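Local atomic coordinates of translation initiation factor eIF2b-like protein,Translation initiation factor eIF2b-like protein (Chaetomium thermophilum, PDB entry 4ZEM), a protein that serves as the beta subunit of eIF2B, a decameric complex thought to exchange guanine nucleotide on initiation factor eIF2 during translation initiation. Residues H295-V307 against P354-P366. Residues are numbered along the deposited sequence; the frame is centred on the assembly and turned at random. Where two conformers were deposited one is given.
Sequences HEYLKPVIALCGV and PDLVDVYLTNLGP
L361 lies alongside L304 on one face of a parallel strand pair, the two side chains pointing the same way. L361 CD2 meets L304 CD1 at 4.0 Å. With chi1 at -177°, L361 CG points away from its backbone N, and CD2 comes to lie beside L304 CD1. Further back, L361 CB rests on I302 CG2, and I302 CG1 reaches V359 CB. F207 of helix 202-214 and I181 of helix 154-182 cover the two leucines. On the other face, A303 and Y360 pack against L281, and the Y360 hydroxyl bonds to G279 O.

Strands 301-304 and 359-362 run in register, with I302 beside V359 and L304 beside L361. V359 N donates to V301 O, A303 N to V359 O, L361 N to A303 O (2.7 Å) and C305 N to L361 O.

Side chains close both ends. At the start, D358 OD2 uses its anti lone pair to accept from V301 N at 2.7 Å. D358 N returns a bond to V301 O, which thus has two donors. Nearby, H295 crosses L356 at about a right angle. L356 CD2 approaches the imidazole obliquely and off-centre, 4.3 Å from its centroid, a CH-pi contact. At the far end, N363 OD1 accepts from V307 N at 2.9 Å, in the carbonyl plane. V307 CG2 packs against L364 CD1. The type I turn from T362 to G365 leads into antiparallel strand 365-367. T362 OG1 donates to G365 O at 2.9 Å, where T362 N also bonds.

Strand 301-304 also bonds to strand 267-271, so strand 359-362 continues the Rossmann-like sheet on its other side. The chemistry implies an apolar, backbone-bonded middle, with D358 and N363 each adding a side-chain bond to a backbone N-H at its ends.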
# COMPACT_ATOMS: atom_id res chain seq x y z
N HIS A 295 -3.67 0.41 -25.06
CA HIS A 295 -3.27 -0.90 -25.54
C HIS A 295 -3.56 -1.06 -27.02
O HIS A 295 -2.77 -1.65 -27.76
CB HIS A 295 -4.01 -1.98 -24.74
CG HIS A 295 -3.58 -3.38 -25.08
ND1 HIS A 295 -4.28 -4.17 -25.96
CD2 HIS A 295 -2.54 -4.12 -24.64
CE1 HIS A 295 -3.68 -5.35 -26.05
NE2 HIS A 295 -2.62 -5.34 -25.26
N GLU A 296 -4.68 -0.50 -27.45
CA GLU A 296 -5.08 -0.51 -28.85
C GLU A 296 -4.10 0.23 -29.76
O GLU A 296 -3.92 -0.12 -30.93
CB GLU A 296 -6.49 0.07 -28.99
CG GLU A 296 -7.56 -0.96 -29.28
CD GLU A 296 -8.94 -0.49 -28.87
OE1 GLU A 296 -9.14 0.74 -28.75
OE2 GLU A 296 -9.82 -1.35 -28.67
N TYR A 297 -3.49 1.29 -29.24
CA TYR A 297 -2.55 2.08 -30.02
C TYR A 297 -1.10 1.87 -29.62
O TYR A 297 -0.25 2.73 -29.88
CB TYR A 297 -2.92 3.57 -29.94
CG TYR A 297 -4.15 3.91 -30.74
CD1 TYR A 297 -5.40 3.96 -30.15
CD2 TYR A 297 -4.06 4.15 -32.11
CE1 TYR A 297 -6.54 4.26 -30.88
CE2 TYR A 297 -5.19 4.45 -32.86
CZ TYR A 297 -6.42 4.50 -32.24
OH TYR A 297 -7.54 4.80 -32.98
N LEU A 298 -0.82 0.74 -28.97
CA LEU A 298 0.54 0.33 -28.63
C LEU A 298 1.19 1.30 -27.64
O LEU A 298 2.41 1.46 -27.63
CB LEU A 298 1.42 0.20 -29.87
CG LEU A 298 1.24 -1.01 -30.80
CD1 LEU A 298 2.32 -0.99 -31.89
CD2 LEU A 298 1.29 -2.32 -30.03
N LYS A 299 0.38 1.94 -26.81
CA LYS A 299 0.91 2.85 -25.81
C LYS A 299 1.13 2.07 -24.52
O LYS A 299 0.20 1.46 -23.99
CB LYS A 299 -0.04 4.02 -25.56
CG LYS A 299 -0.46 4.76 -26.82
CD LYS A 299 0.75 5.21 -27.62
CE LYS A 299 0.33 6.01 -28.84
NZ LYS A 299 1.51 6.43 -29.64
N PRO A 300 2.37 2.09 -24.00
CA PRO A 300 2.70 1.38 -22.76
C PRO A 300 1.87 1.88 -21.58
O PRO A 300 1.74 3.08 -21.35
CB PRO A 300 4.18 1.71 -22.55
CG PRO A 300 4.68 1.98 -23.93
CD PRO A 300 3.56 2.71 -24.61
N VAL A 301 1.33 0.93 -20.82
CA VAL A 301 0.53 1.25 -19.66
C VAL A 301 1.36 0.96 -18.43
O VAL A 301 1.80 -0.17 -18.22
CB VAL A 301 -0.78 0.43 -19.62
CG1 VAL A 301 -1.52 0.70 -18.33
CG2 VAL A 301 -1.66 0.76 -20.81
N ILE A 302 1.60 2.00 -17.63
CA ILE A 302 2.44 1.88 -16.45
C ILE A 302 1.61 2.10 -15.20
O ILE A 302 0.91 3.12 -15.06
CB ILE A 302 3.63 2.90 -16.44
CG1 ILE A 302 4.53 2.74 -17.67
CG2 ILE A 302 4.48 2.73 -15.20
CD1 ILE A 302 4.16 3.63 -18.83
N ALA A 303 1.69 1.15 -14.28
CA ALA A 303 0.97 1.26 -13.02
C ALA A 303 1.96 1.54 -11.90
O ALA A 303 2.92 0.79 -11.69
CB ALA A 303 0.20 -0.02 -12.73
N LEU A 304 1.71 2.63 -11.18
CA LEU A 304 2.53 2.99 -10.03
C LEU A 304 1.94 2.33 -8.81
O LEU A 304 0.78 2.57 -8.48
CB LEU A 304 2.60 4.50 -9.84
CG LEU A 304 3.73 5.29 -10.49
CD1 LEU A 304 3.95 4.88 -11.93
CD2 LEU A 304 3.43 6.77 -10.39
N CYS A 305 2.70 1.44 -8.18
CA CYS A 305 2.23 0.78 -6.96
C CYS A 305 3.37 0.35 -6.04
O CYS A 305 4.30 -0.33 -6.47
CB CYS A 305 1.39 -0.44 -7.34
SG CYS A 305 2.12 -1.37 -8.71
N GLY A 306 3.26 0.70 -4.77
CA GLY A 306 4.21 0.22 -3.77
C GLY A 306 3.83 -1.19 -3.40
O GLY A 306 2.66 -1.58 -3.52
N VAL A 307 4.81 -1.97 -2.97
CA VAL A 307 4.62 -3.38 -2.64
C VAL A 307 3.58 -3.59 -1.53
O VAL A 307 2.88 -4.60 -1.51
CB VAL A 307 5.97 -4.04 -2.26
CG1 VAL A 307 5.79 -5.47 -1.78
CG2 VAL A 307 6.92 -3.99 -3.45
N PRO A 354 -4.67 -8.07 -16.30
CA PRO A 354 -3.22 -8.00 -16.54
C PRO A 354 -2.80 -7.80 -18.00
O PRO A 354 -1.73 -7.25 -18.25
CB PRO A 354 -2.73 -9.36 -16.02
CG PRO A 354 -3.95 -10.25 -16.08
CD PRO A 354 -5.08 -9.35 -15.71
N ASP A 355 -3.62 -8.24 -18.95
CA ASP A 355 -3.31 -8.07 -20.37
C ASP A 355 -3.16 -6.60 -20.77
O ASP A 355 -2.38 -6.27 -21.65
CB ASP A 355 -4.36 -8.76 -21.24
CG ASP A 355 -4.01 -10.19 -21.56
OD1 ASP A 355 -3.05 -10.72 -20.94
OD2 ASP A 355 -4.66 -10.81 -22.43
N LEU A 356 -3.94 -5.74 -20.13
CA LEU A 356 -3.91 -4.29 -20.37
C LEU A 356 -2.75 -3.56 -19.69
O LEU A 356 -2.53 -2.38 -19.95
CB LEU A 356 -5.23 -3.64 -19.94
CG LEU A 356 -6.44 -4.09 -20.76
CD1 LEU A 356 -7.72 -3.39 -20.31
CD2 LEU A 356 -6.18 -3.87 -22.25
N VAL A 357 -2.04 -4.24 -18.80
CA VAL A 357 -0.93 -3.60 -18.07
C VAL A 357 0.45 -4.02 -18.57
O VAL A 357 0.73 -5.20 -18.70
CB VAL A 357 -1.01 -3.90 -16.56
CG1 VAL A 357 0.10 -3.17 -15.81
CG2 VAL A 357 -2.37 -3.51 -16.01
N ASP A 358 1.33 -3.05 -18.81
CA ASP A 358 2.67 -3.36 -19.31
C ASP A 358 3.73 -3.38 -18.21
O ASP A 358 4.52 -4.31 -18.13
CB ASP A 358 3.07 -2.36 -20.39
CG ASP A 358 2.21 -2.48 -21.63
OD1 ASP A 358 2.36 -3.48 -22.36
OD2 ASP A 358 1.37 -1.58 -21.86
N VAL A 359 3.74 -2.35 -17.38
CA VAL A 359 4.75 -2.24 -16.33
C VAL A 359 4.11 -2.01 -14.97
O VAL A 359 3.18 -1.21 -14.84
CB VAL A 359 5.74 -1.10 -16.61
CG1 VAL A 359 6.75 -0.97 -15.48
CG2 VAL A 359 6.44 -1.30 -17.94
N TYR A 360 4.60 -2.72 -13.96
CA TYR A 360 4.25 -2.44 -12.57
C TYR A 360 5.44 -1.73 -11.98
O TYR A 360 6.49 -2.33 -11.78
CB TYR A 360 3.94 -3.72 -11.79
CG TYR A 360 2.89 -4.57 -12.44
CD1 TYR A 360 3.23 -5.49 -13.44
CD2 TYR A 360 1.55 -4.45 -12.09
CE1 TYR A 360 2.27 -6.26 -14.05
CE2 TYR A 360 0.59 -5.22 -12.70
CZ TYR A 360 0.95 -6.13 -13.68
OH TYR A 360 -0.00 -6.90 -14.29
N LEU A 361 5.29 -0.44 -11.73
CA LEU A 361 6.42 0.32 -11.23
C LEU A 361 6.33 0.43 -9.72
O LEU A 361 5.44 1.08 -9.17
CB LEU A 361 6.47 1.70 -11.90
CG LEU A 361 7.66 2.60 -11.53
CD1 LEU A 361 8.94 1.82 -11.61
CD2 LEU A 361 7.72 3.77 -12.47
N THR A 362 7.28 -0.22 -9.05
CA THR A 362 7.25 -0.36 -7.60
C THR A 362 8.45 0.30 -6.93
O THR A 362 9.37 0.75 -7.61
CB THR A 362 7.22 -1.86 -7.19
OG1 THR A 362 8.53 -2.43 -7.38
CG2 THR A 362 6.23 -2.63 -8.04
N ASN A 363 8.44 0.33 -5.61
CA ASN A 363 9.58 0.85 -4.85
C ASN A 363 10.86 0.07 -5.14
O ASN A 363 11.96 0.57 -4.92
CB ASN A 363 9.28 0.83 -3.35
CG ASN A 363 8.51 -0.40 -2.93
OD1 ASN A 363 7.40 -0.65 -3.41
ND2 ASN A 363 9.11 -1.20 -2.07
N LEU A 364 10.69 -1.18 -5.56
CA LEU A 364 11.79 -2.04 -6.00
C LEU A 364 12.21 -1.79 -7.45
O LEU A 364 13.24 -2.27 -7.90
CB LEU A 364 11.40 -3.50 -5.81
CG LEU A 364 10.97 -3.85 -4.38
CD1 LEU A 364 10.59 -5.32 -4.26
CD2 LEU A 364 12.08 -3.48 -3.40
N GLY A 365 11.37 -1.08 -8.21
CA GLY A 365 11.66 -0.79 -9.60
C GLY A 365 10.55 -1.29 -10.51
O GLY A 365 9.58 -1.89 -10.04
N PRO A 366 10.69 -1.06 -11.82
CA PRO A 366 9.69 -1.53 -12.77
C PRO A 366 9.69 -3.06 -12.87
O PRO A 366 10.75 -3.67 -12.83
CB PRO A 366 10.13 -0.88 -14.09
CG PRO A 366 11.61 -0.72 -13.92
CD PRO A 366 11.79 -0.33 -12.49